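Putative exotoxin (superantigen) (Streptococcus pyogenes, PDB 1TY0) is a streptococcal superantigen that probably acts as a secreted toxin and can use a common surface for T-cell receptor binding and dimerization. Local coordinates at residues A[182-185]-A[186-190]; A[132-135]-A[136-140]; A[40-43]-A[44-48]. All coordinates share one frame; numbering follows the deposited sequence.

Interaction 1: A[182-185]-A[186-190]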
ATOM      1  N   THR A 182     -14.841  -1.968   5.175  1.00 16.05           N
ATOM      2  CA  THR A 182     -13.471  -1.506   5.419  1.00 15.49           C
ATOM      3  C   THR A 182     -12.550  -2.558   4.805  1.00 14.55           C
ATOM      4  O   THR A 182     -13.017  -3.616   4.392  1.00 12.80           O
ATOM      5  CB  THR A 182     -13.139  -1.450   6.925  1.00 14.17           C
ATOM      6  OG1 THR A 182     -13.224  -2.768   7.485  1.00 14.74           O
ATOM      7  CG2 THR A 182     -14.097  -0.529   7.654  1.00 16.73           C
ATOM      8  N   ARG A 183     -11.249  -2.286   4.754  1.00 12.93           N
ATOM      9  CA  ARG A 183     -10.326  -3.269   4.201  1.00 13.02           C
ATOM     10  C   ARG A 183     -10.372  -4.537   5.043  1.00 11.50           C
ATOM     11  O   ARG A 183     -10.319  -5.642   4.511  1.00 12.42           O
ATOM     12  CB  ARG A 183      -8.901  -2.713   4.143  1.00 14.54           C
ATOM     13  CG  ARG A 183      -8.613  -1.982   2.846  1.00 16.76           C
ATOM     14  CD  ARG A 183      -7.236  -1.330   2.842  1.00 16.87           C
ATOM     15  NE  ARG A 183      -6.976  -0.705   1.550  1.00 19.07           N
ATOM     16  CZ  ARG A 183      -6.132   0.303   1.355  1.00 21.69           C
ATOM     17  NH1 ARG A 183      -5.451   0.817   2.373  1.00 19.87           N
ATOM     18  NH2 ARG A 183      -5.968   0.799   0.136  1.00 22.95           N
ATOM     19  N   SER A 184     -10.485  -4.372   6.358  1.00 12.09           N
ATOM     20  CA  SER A 184     -10.565  -5.520   7.250  1.00 12.72           C
ATOM     21  C   SER A 184     -11.762  -6.387   6.866  1.00 12.05           C
ATOM     22  O   SER A 184     -11.643  -7.607   6.764  1.00 12.22           O
ATOM     23  CB  SER A 184     -10.719  -5.068   8.701  1.00 13.39           C
ATOM     24  OG  SER A 184     -10.818  -6.186   9.565  1.00 15.79           O
ATOM     25  N   ASP A 185     -12.915  -5.754   6.660  1.00 12.83           N
ATOM     26  CA  ASP A 185     -14.125  -6.495   6.288  1.00 10.78           C
ATOM     27  C   ASP A 185     -13.937  -7.274   4.992  1.00 11.97           C
ATOM     28  O   ASP A 185     -14.301  -8.449   4.909  1.00 11.32           O
ATOM     29  CB  ASP A 185     -15.322  -5.557   6.094  1.00 12.68           C
ATOM     30  CG  ASP A 185     -15.743  -4.856   7.367  1.00 13.12           C
ATOM     31  OD1 ASP A 185     -15.618  -5.452   8.457  1.00 14.39           O
ATOM     32  OD2 ASP A 185     -16.224  -3.712   7.265  1.00 13.91           O
ATOM     33  N   ILE A 186     -13.370  -6.610   3.987  1.00 10.37           N
ATOM     34  CA  ILE A 186     -13.168  -7.213   2.670  1.00 11.53           C
ATOM     35  C   ILE A 186     -12.078  -8.274   2.619  1.00 10.71           C
ATOM     36  O   ILE A 186     -12.190  -9.255   1.881  1.00 12.19           O
ATOM     37  CB  ILE A 186     -12.865  -6.116   1.615  1.00 11.83           C
ATOM     38  CG1 ILE A 186     -14.086  -5.200   1.462  1.00 10.82           C
ATOM     39  CG2 ILE A 186     -12.530  -6.746   0.266  1.00 13.34           C
ATOM     40  CD1 ILE A 186     -13.809  -3.914   0.716  1.00 13.68           C
ATOM     41  N   PHE A 187     -11.026  -8.090   3.408  1.00 10.29           N
ATOM     42  CA  PHE A 187      -9.917  -9.037   3.415  1.00  9.78           C
ATOM     43  C   PHE A 187     -10.108 -10.229   4.357  1.00 11.05           C
ATOM     44  O   PHE A 187      -9.370 -11.204   4.270  1.00 10.11           O
ATOM     45  CB  PHE A 187      -8.604  -8.329   3.788  1.00  9.63           C
ATOM     46  CG  PHE A 187      -8.200  -7.221   2.853  1.00 10.17           C
ATOM     47  CD1 PHE A 187      -8.763  -7.095   1.583  1.00 10.68           C
ATOM     48  CD2 PHE A 187      -7.214  -6.312   3.241  1.00  8.78           C
ATOM     49  CE1 PHE A 187      -8.348  -6.079   0.715  1.00 11.45           C
ATOM     50  CE2 PHE A 187      -6.792  -5.296   2.385  1.00 11.73           C
ATOM     51  CZ  PHE A 187      -7.360  -5.178   1.119  1.00 11.70           C
ATOM     52  N   LYS A 188     -11.089 -10.160   5.251  1.00 11.17           N
ATOM     53  CA  LYS A 188     -11.305 -11.249   6.197  1.00 12.73           C
ATOM     54  C   LYS A 188     -11.466 -12.607   5.525  1.00 11.27           C
ATOM     55  O   LYS A 188     -11.127 -13.633   6.108  1.00 10.43           O
ATOM     56  CB  LYS A 188     -12.518 -10.956   7.088  1.00 16.13           C
ATOM     57  CG  LYS A 188     -12.157 -10.788   8.560  1.00 23.58           C
ATOM     58  CD  LYS A 188     -13.342 -10.311   9.384  1.00 27.72           C
ATOM     59  CE  LYS A 188     -13.013 -10.281  10.868  1.00 29.56           C
ATOM     60  NZ  LYS A 188     -11.840  -9.420  11.181  1.00 31.48           N
ATOM     61  N   LYS A 189     -11.976 -12.615   4.298  1.00 11.48           N
ATOM     62  CA  LYS A 189     -12.153 -13.873   3.580  1.00  9.55           C
ATOM     63  C   LYS A 189     -10.832 -14.625   3.451  1.00 10.31           C
ATOM     64  O   LYS A 189     -10.811 -15.858   3.426  1.00 10.85           O
ATOM     65  CB  LYS A 189     -12.745 -13.620   2.184  1.00  9.93           C
ATOM     66  CG  LYS A 189     -11.955 -12.631   1.320  1.00  8.73           C
ATOM     67  CD  LYS A 189     -12.512 -12.589  -0.111  1.00 12.26           C
ATOM     68  CE  LYS A 189     -11.820 -11.545  -0.978  1.00 11.85           C
ATOM     69  NZ  LYS A 189     -12.274 -10.155  -0.706  1.00 11.82           N
ATOM     70  N   TYR A 190      -9.721 -13.891   3.409  1.00 10.52           N
ATOM     71  CA  TYR A 190      -8.419 -14.525   3.252  1.00  8.87           C
ATOM     72  C   TYR A 190      -7.934 -15.256   4.496  1.00 10.08           C
ATOM     73  O   TYR A 190      -6.878 -15.876   4.474  1.00  9.50           O
ATOM     74  CB  TYR A 190      -7.362 -13.496   2.802  1.00  9.41           C
ATOM     75  CG  TYR A 190      -7.704 -12.773   1.513  1.00  8.50           C
ATOM     76  CD1 TYR A 190      -8.095 -13.479   0.377  1.00 10.66           C
ATOM     77  CD2 TYR A 190      -7.623 -11.377   1.426  1.00  8.03           C
ATOM     78  CE1 TYR A 190      -8.402 -12.826  -0.815  1.00 10.09           C
ATOM     79  CE2 TYR A 190      -7.930 -10.706   0.232  1.00  9.64           C
ATOM     80  CZ  TYR A 190      -8.319 -11.443  -0.884  1.00  9.80           C
ATOM     81  OH  TYR A 190      -8.619 -10.806  -2.064  1.00 10.60           O
TER
HETATM   82  O   HOH W   1     -14.303 -10.818   3.468  1.00 12.94           O
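The Phe187 ring carries the start of Arg183 over one face. Arg183 CB sits 4.2 Å from the ring centroid of Phe187, an off-centre CH-pi contact 29° from the ring normal. Arg183 O lies over a face of the same ring, 3.1 Å from Phe187 CG. Tyr18 meets the Phe187 ring edge to face. The side chains of Arg183 and Phe187 run side by side in the same direction, and the guanidinium plane is only 12° from the ring plane. Arg183 is extended from CG to NE, which carries the guanidinium past the ring to the carbonyls of Tyr16 and Ala17 and to Glu19 O of the second subunit. The same Arg183 O accepts the backbone bond from Phe187 N at 2.8 Å. On the exposed side, Asp185 N donates to Thr182 OG1 at 3.1 Å. Thr182 N returns a nearly straight bond to Asp185 OD2, also 3.1 Å. A water donates to Asp185 O at 2.8 Å. Ile186 turns inward and packs on Leu14, Ala17 and Tyr18 of helix 5-18. The reciprocal bonds of Thr182 and Asp185 form a capping box, which opens the short helix 183-187 in the beta-grasp domain.

Interaction 2: A[132-135]-A[136-140]; sequences QEFD and FKIRQ
Asp135 and Arg139 make the tight part of this contact, one turn apart on helix 131-146. Asp135 OD1 accepts from Arg139 NE at 2.7 Å, with an N-H...O angle of 171°. The oxygen lies at the edge of the guanidinium and in its plane. The carboxylate is not coplanar with it: the two planes stand 64° apart, and NE meets OD1 from above the carboxylate plane. Arg139 NH2 adds a weak bond to Asp135 OD2 at 3.0 Å. With CG of Asp135 anti to its own N (chi1 -171°), the carboxylate swings toward the next turn, where the extended Arg139 chain meets it. Both side chains are buried and pack against Tyr18. Tyr190 OH bonds to Asp135 OD2, and Asp176 pairs with Arg139 NH1.

Packing is looser where Phe134 CE1 and Ile138 CD1 come together at 4.2 Å, in an oblique approach. These two face the sheet, on Ile162 and Leu160. The partly exposed side belongs to Lys137. It runs alongside Glu133, and Lys137 NZ reaches Glu133 OE2 at 2.9 Å on the anti side of the carboxylate. Lys137 NZ also donates to Lys123 O, and Lys126 pairs with Glu133 OE1.

Two i to i+4 salt bridges therefore brace one helix, one with both partners buried, the other with its lysine partly exposed. In the first, the positive Arg139 would probably stabilise Asp135 as the carboxylate, and Asp176 would probably balance part of the guanidinium charge.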
ATOM      1  N   GLN A 132      -5.262 -15.510  -2.121  1.00  9.29           N
ATOM      2  CA  GLN A 132      -5.194 -14.084  -1.827  1.00  8.64           C
ATOM      3  C   GLN A 132      -4.240 -13.391  -2.801  1.00  9.73           C
ATOM      4  O   GLN A 132      -4.551 -12.330  -3.330  1.00  8.28           O
ATOM      5  CB  GLN A 132      -4.720 -13.840  -0.384  1.00 11.05           C
ATOM      6  CG  GLN A 132      -4.537 -12.354  -0.054  1.00  8.45           C
ATOM      7  CD  GLN A 132      -4.251 -12.069   1.431  1.00  8.37           C
ATOM      8  OE1 GLN A 132      -4.204 -10.908   1.847  1.00  8.07           O
ATOM      9  NE2 GLN A 132      -4.067 -13.121   2.228  1.00  7.36           N
ATOM     10  N   GLU A 133      -3.081 -13.993  -3.043  1.00  9.94           N
ATOM     11  CA  GLU A 133      -2.118 -13.387  -3.959  1.00 12.45           C
ATOM     12  C   GLU A 133      -2.674 -13.355  -5.378  1.00 11.41           C
ATOM     13  O   GLU A 133      -2.577 -12.344  -6.079  1.00  9.62           O
ATOM     14  CB  GLU A 133      -0.795 -14.155  -3.953  1.00  9.56           C
ATOM     15  CG  GLU A 133       0.236 -13.548  -4.897  1.00 12.02           C
ATOM     16  CD  GLU A 133       1.594 -14.217  -4.822  1.00 11.82           C
ATOM     17  OE1 GLU A 133       1.874 -14.923  -3.826  1.00 12.32           O
ATOM     18  OE2 GLU A 133       2.393 -14.022  -5.763  1.00 11.92           O
ATOM     19  N   PHE A 134      -3.256 -14.469  -5.802  1.00 12.02           N
ATOM     20  CA  PHE A 134      -3.820 -14.544  -7.146  1.00 10.37           C
ATOM     21  C   PHE A 134      -4.968 -13.542  -7.294  1.00 11.91           C
ATOM     22  O   PHE A 134      -5.048 -12.815  -8.286  1.00 11.29           O
ATOM     23  CB  PHE A 134      -4.327 -15.960  -7.417  1.00 11.55           C
ATOM     24  CG  PHE A 134      -4.573 -16.245  -8.868  1.00 15.91           C
ATOM     25  CD1 PHE A 134      -5.705 -15.749  -9.504  1.00 16.96           C
ATOM     26  CD2 PHE A 134      -3.662 -16.992  -9.607  1.00 16.62           C
ATOM     27  CE1 PHE A 134      -5.929 -15.991 -10.856  1.00 17.57           C
ATOM     28  CE2 PHE A 134      -3.877 -17.241 -10.959  1.00 18.84           C
ATOM     29  CZ  PHE A 134      -5.014 -16.737 -11.583  1.00 17.53           C
ATOM     30  N   ASP A 135      -5.845 -13.499  -6.293  1.00 10.09           N
ATOM     31  CA  ASP A 135      -6.999 -12.607  -6.305  1.00 11.08           C
ATOM     32  C   ASP A 135      -6.570 -11.143  -6.378  1.00 10.29           C
ATOM     33  O   ASP A 135      -7.071 -10.375  -7.200  1.00 11.71           O
ATOM     34  CB  ASP A 135      -7.852 -12.871  -5.053  1.00 10.47           C
ATOM     35  CG  ASP A 135      -9.191 -12.154  -5.084  1.00 12.52           C
ATOM     36  OD1 ASP A 135      -9.693 -11.857  -6.186  1.00 13.57           O
ATOM     37  OD2 ASP A 135      -9.757 -11.912  -3.995  1.00 12.93           O
ATOM     38  N   PHE A 136      -5.635 -10.754  -5.521  1.00  8.80           N
ATOM     39  CA  PHE A 136      -5.148  -9.380  -5.525  1.00  9.08           C
ATOM     40  C   PHE A 136      -4.586  -8.983  -6.887  1.00  9.31           C
ATOM     41  O   PHE A 136      -4.939  -7.937  -7.433  1.00 10.29           O
ATOM     42  CB  PHE A 136      -4.055  -9.197  -4.471  1.00  7.94           C
ATOM     43  CG  PHE A 136      -3.290  -7.915  -4.618  1.00  9.83           C
ATOM     44  CD1 PHE A 136      -3.862  -6.698  -4.258  1.00 12.30           C
ATOM     45  CD2 PHE A 136      -2.006  -7.923  -5.160  1.00 10.81           C
ATOM     46  CE1 PHE A 136      -3.162  -5.499  -4.438  1.00 13.67           C
ATOM     47  CE2 PHE A 136      -1.304  -6.736  -5.343  1.00 13.79           C
ATOM     48  CZ  PHE A 136      -1.882  -5.522  -4.982  1.00 12.30           C
ATOM     49  N   LYS A 137      -3.715  -9.822  -7.436  1.00 10.11           N
ATOM     50  CA  LYS A 137      -3.098  -9.511  -8.718  1.00  9.92           C
ATOM     51  C   LYS A 137      -4.088  -9.449  -9.867  1.00 11.32           C
ATOM     52  O   LYS A 137      -4.016  -8.543 -10.692  1.00 11.32           O
ATOM     53  CB  LYS A 137      -1.981 -10.511  -9.020  1.00  9.55           C
ATOM     54  CG  LYS A 137      -0.812 -10.372  -8.052  1.00 10.00           C
ATOM     55  CD  LYS A 137       0.357 -11.296  -8.380  1.00 11.20           C
ATOM     56  CE  LYS A 137       1.547 -10.935  -7.493  1.00 10.44           C
ATOM     57  NZ  LYS A 137       2.696 -11.871  -7.640  1.00 10.72           N
ATOM     58  N   ILE A 138      -5.022 -10.394  -9.914  1.00 10.08           N
ATOM     59  CA  ILE A 138      -6.013 -10.389 -10.982  1.00 15.35           C
ATOM     60  C   ILE A 138      -6.955  -9.193 -10.847  1.00 13.53           C
ATOM     61  O   ILE A 138      -7.320  -8.577 -11.845  1.00 13.35           O
ATOM     62  CB  ILE A 138      -6.833 -11.698 -11.011  1.00 18.09           C
ATOM     63  CG1 ILE A 138      -7.793 -11.681 -12.205  1.00 24.47           C
ATOM     64  CG2 ILE A 138      -7.599 -11.867  -9.720  1.00 22.75           C
ATOM     65  CD1 ILE A 138      -8.455 -13.014 -12.466  1.00 27.16           C
ATOM     66  N   ARG A 139      -7.349  -8.845  -9.626  1.00 13.56           N
ATOM     67  CA  ARG A 139      -8.229  -7.685  -9.472  1.00 12.24           C
ATOM     68  C   ARG A 139      -7.506  -6.427  -9.933  1.00 13.19           C
ATOM     69  O   ARG A 139      -8.085  -5.581 -10.617  1.00 12.97           O
ATOM     70  CB  ARG A 139      -8.689  -7.518  -8.021  1.00 11.72           C
ATOM     71  CG  ARG A 139      -9.667  -8.590  -7.586  1.00 12.38           C
ATOM     72  CD  ARG A 139     -10.336  -8.254  -6.266  1.00 11.22           C
ATOM     73  NE  ARG A 139     -10.908  -9.455  -5.668  1.00 12.08           N
ATOM     74  CZ  ARG A 139     -12.046  -9.495  -4.985  1.00 12.77           C
ATOM     75  NH1 ARG A 139     -12.769  -8.395  -4.809  1.00 13.84           N
ATOM     76  NH2 ARG A 139     -12.450 -10.642  -4.462  1.00 14.35           N
ATOM     77  N   GLN A 140      -6.235  -6.298  -9.568  1.00 12.82           N
ATOM     78  CA  GLN A 140      -5.469  -5.136  -9.991  1.00 14.06           C
ATOM     79  C   GLN A 140      -5.395  -5.083 -11.518  1.00 14.71           C
ATOM     80  O   GLN A 140      -5.534  -4.015 -12.117  1.00 14.91           O
ATOM     81  CB  GLN A 140      -4.064  -5.172  -9.396  1.00 16.64           C
ATOM     82  CG  GLN A 140      -3.922  -4.365  -8.109  1.00 16.94           C
ATOM     83  CD  GLN A 140      -4.167  -2.881  -8.323  1.00 20.12           C
ATOM     84  OE1 GLN A 140      -3.780  -2.320  -9.347  1.00 25.41           O
ATOM     85  NE2 GLN A 140      -4.802  -2.234  -7.349  1.00 23.32           N
TER

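Interaction 3: A[40-43]-A[44-48]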
ATOM      1  N   ILE A  40       5.663 -14.127  12.189  1.00 10.49           N
ATOM      2  CA  ILE A  40       6.790 -14.313  11.278  1.00 10.03           C
ATOM      3  C   ILE A  40       7.798 -13.176  11.309  1.00 10.43           C
ATOM      4  O   ILE A  40       7.438 -11.999  11.297  1.00 10.70           O
ATOM      5  CB  ILE A  40       6.278 -14.462   9.820  1.00 10.87           C
ATOM      6  CG1 ILE A  40       5.114 -15.460   9.761  1.00 14.91           C
ATOM      7  CG2 ILE A  40       7.412 -14.872   8.906  1.00 12.10           C
ATOM      8  CD1 ILE A  40       5.408 -16.819  10.333  1.00 22.50           C
ATOM      9  N   ASP A  41       9.070 -13.541  11.331  1.00  9.24           N
ATOM     10  CA  ASP A  41      10.137 -12.561  11.370  1.00 10.02           C
ATOM     11  C   ASP A  41      10.577 -12.058   9.994  1.00 10.78           C
ATOM     12  O   ASP A  41      10.866 -12.852   9.099  1.00 13.29           O
ATOM     13  CB  ASP A  41      11.340 -13.160  12.089  1.00 10.55           C
ATOM     14  CG  ASP A  41      12.456 -12.157  12.292  1.00 14.61           C
ATOM     15  OD1 ASP A  41      12.145 -10.969  12.499  1.00 15.05           O
ATOM     16  OD2 ASP A  41      13.640 -12.555  12.260  1.00 16.01           O
ATOM     17  N   ILE A  42      10.607 -10.741   9.819  1.00 10.87           N
ATOM     18  CA  ILE A  42      11.093 -10.165   8.565  1.00 10.38           C
ATOM     19  C   ILE A  42      12.173  -9.125   8.884  1.00 12.71           C
ATOM     20  O   ILE A  42      12.497  -8.262   8.060  1.00 14.63           O
ATOM     21  CB  ILE A  42       9.955  -9.513   7.725  1.00  9.82           C
ATOM     22  CG1 ILE A  42       9.327  -8.339   8.472  1.00  8.40           C
ATOM     23  CG2 ILE A  42       8.902 -10.560   7.395  1.00 12.60           C
ATOM     24  CD1 ILE A  42       8.378  -7.526   7.611  1.00 11.32           C
ATOM     25  N   SER A  43      12.748  -9.233  10.081  1.00 13.03           N
ATOM     26  CA  SER A  43      13.774  -8.295  10.539  1.00 14.41           C
ATOM     27  C   SER A  43      14.950  -8.140   9.580  1.00 16.10           C
ATOM     28  O   SER A  43      15.466  -7.033   9.401  1.00 16.91           O
ATOM     29  CB  SER A  43      14.306  -8.713  11.918  1.00 16.26           C
ATOM     30  OG  SER A  43      13.276  -8.716  12.893  1.00 15.18           O
ATOM     31  N   SER A  44      15.375  -9.243   8.974  1.00 16.30           N
ATOM     32  CA  SER A  44      16.504  -9.219   8.046  1.00 20.74           C
ATOM     33  C   SER A  44      16.270  -8.284   6.864  1.00 21.09           C
ATOM     34  O   SER A  44      17.205  -7.655   6.363  1.00 20.30           O
ATOM     35  CB  SER A  44      16.801 -10.632   7.534  1.00 22.14           C
ATOM     36  OG  SER A  44      15.685 -11.182   6.854  1.00 27.31           O
ATOM     37  N   TYR A  45      15.022  -8.201   6.422  1.00 19.88           N
ATOM     38  CA  TYR A  45      14.641  -7.338   5.305  1.00 19.75           C
ATOM     39  C   TYR A  45      14.586  -5.874   5.719  1.00 19.70           C
ATOM     40  O   TYR A  45      14.955  -4.981   4.955  1.00 20.97           O
ATOM     41  CB  TYR A  45      13.257  -7.733   4.794  1.00 19.92           C
ATOM     42  CG  TYR A  45      13.219  -8.969   3.941  1.00 22.08           C
ATOM     43  CD1 TYR A  45      13.496  -8.900   2.577  1.00 23.56           C
ATOM     44  CD2 TYR A  45      12.850 -10.200   4.478  1.00 20.19           C
ATOM     45  CE1 TYR A  45      13.398 -10.020   1.768  1.00 23.67           C
ATOM     46  CE2 TYR A  45      12.749 -11.329   3.677  1.00 23.39           C
ATOM     47  CZ  TYR A  45      13.022 -11.230   2.323  1.00 24.32           C
ATOM     48  OH  TYR A  45      12.906 -12.336   1.514  1.00 25.01           O
ATOM     49  N   LYS A  46      14.119  -5.639   6.939  1.00 18.16           N
ATOM     50  CA  LYS A  46      13.958  -4.292   7.480  1.00 17.74           C
ATOM     51  C   LYS A  46      15.190  -3.707   8.161  1.00 17.95           C
ATOM     52  O   LYS A  46      15.292  -2.491   8.323  1.00 18.59           O
ATOM     53  CB  LYS A  46      12.798  -4.292   8.480  1.00 16.32           C
ATOM     54  CG  LYS A  46      11.445  -4.604   7.870  1.00 16.42           C
ATOM     55  CD  LYS A  46      10.949  -3.425   7.058  1.00 18.02           C
ATOM     56  CE  LYS A  46       9.556  -3.653   6.519  1.00 17.80           C
ATOM     57  NZ  LYS A  46       9.087  -2.428   5.815  1.00 17.55           N
ATOM     58  N   LYS A  47      16.114  -4.571   8.569  1.00 18.23           N
ATOM     59  CA  LYS A  47      17.323  -4.145   9.265  1.00 18.29           C
ATOM     60  C   LYS A  47      16.995  -3.538  10.625  1.00 17.55           C
ATOM     61  O   LYS A  47      17.642  -2.595  11.079  1.00 17.79           O
ATOM     62  CB  LYS A  47      18.122  -3.149   8.417  1.00 20.93           C
ATOM     63  CG  LYS A  47      18.549  -3.703   7.070  1.00 24.10           C
ATOM     64  CD  LYS A  47      19.242  -5.043   7.228  1.00 26.15           C
ATOM     65  CE  LYS A  47      19.499  -5.697   5.880  1.00 28.69           C
ATOM     66  NZ  LYS A  47      20.081  -7.057   6.047  1.00 29.27           N
ATOM     67  N   LYS A  48      15.968  -4.094  11.260  1.00 15.02           N
ATOM     68  CA  LYS A  48      15.519  -3.700  12.589  1.00 14.97           C
ATOM     69  C   LYS A  48      14.476  -4.743  12.969  1.00 14.87           C
ATOM     70  O   LYS A  48      14.013  -5.483  12.104  1.00 14.37           O
ATOM     71  CB  LYS A  48      14.904  -2.294  12.590  1.00 15.15           C
ATOM     72  CG  LYS A  48      13.654  -2.127  11.743  1.00 17.11           C
ATOM     73  CD  LYS A  48      13.162  -0.690  11.843  1.00 20.33           C
ATOM     74  CE  LYS A  48      11.992  -0.421  10.917  1.00 22.07           C
ATOM     75  NZ  LYS A  48      11.543   0.997  11.020  1.00 24.76           N
TER
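Ile42, at the N-cap position, and Lys46, at the end of the short helix 43-46, lie side by side and point the same way. Their ends meet loosely, Ile42 CD1 being 4.2 Å from Lys46 CE. CG1 of Ile42 takes the place between the backbone N and the carbonyl carbon (chi1 63°). From there CD1 extends along the lysine. Lys46 bends at its second torsion (chi2 -73°), and this turn brings CE beside the isoleucine. Its NZ goes on to Tyr85 OH, and the same lysine makes a cation-pi contact with Phe50.

Tyr45 leaves the helix on another side. Ile42 O lies at the edge of its ring, near the ring plane. Tyr45 CD2 is 4.4 Å from Ile42 CB, a loose apolar contact. The phenol end is held elsewhere, by Thr26 O.

Ahead of the helix, Asp41 OD1 grips Ser43 twice. Ser43 N, two residues on, donates to Asp41 OD1 at 3.0 Å, an Asx turn; it comes from well above the carboxylate plane. Ser43 OG donates at 2.6 Å to the syn lone pair of Asp41 OD1. Phe50 N also bonds to Ser43 OG.

The helix closes as Lys47 N bonds to Ser43 O at 2.7 Å. Lys47 then takes a positive phi, and the chain turns back until Lys48 O lies 3.2 Å from Ser43 CA.

This short surface helix follows strand 37-41 of the OB-fold domain and leads toward strand 51-55. Ile42 faces inward on Cys28 of strand 28-33 and Tyr25 of strand 23-26. Tyr45 meets Tyr25 edge to face.

Overall arrangement
From the N terminus, interaction 3 comes first, in the OB-fold domain, where it turns the chain from strand 37-41 into helix 43-46. Interaction 2 follows within helix 131-146, and interaction 1 opens helix 183-187; both belong to the beta-grasp domain. The three contacts are strictly in series. None nests in or crosses another, and each spans only a turn or two. Interactions 1 and 2 touch through Tyr190 and Lys189, which join residues 189-190 to helix 131-146. Helix 5-18 packs against both. Interaction 3 stands apart, its centre about 25 Å from each of the other two.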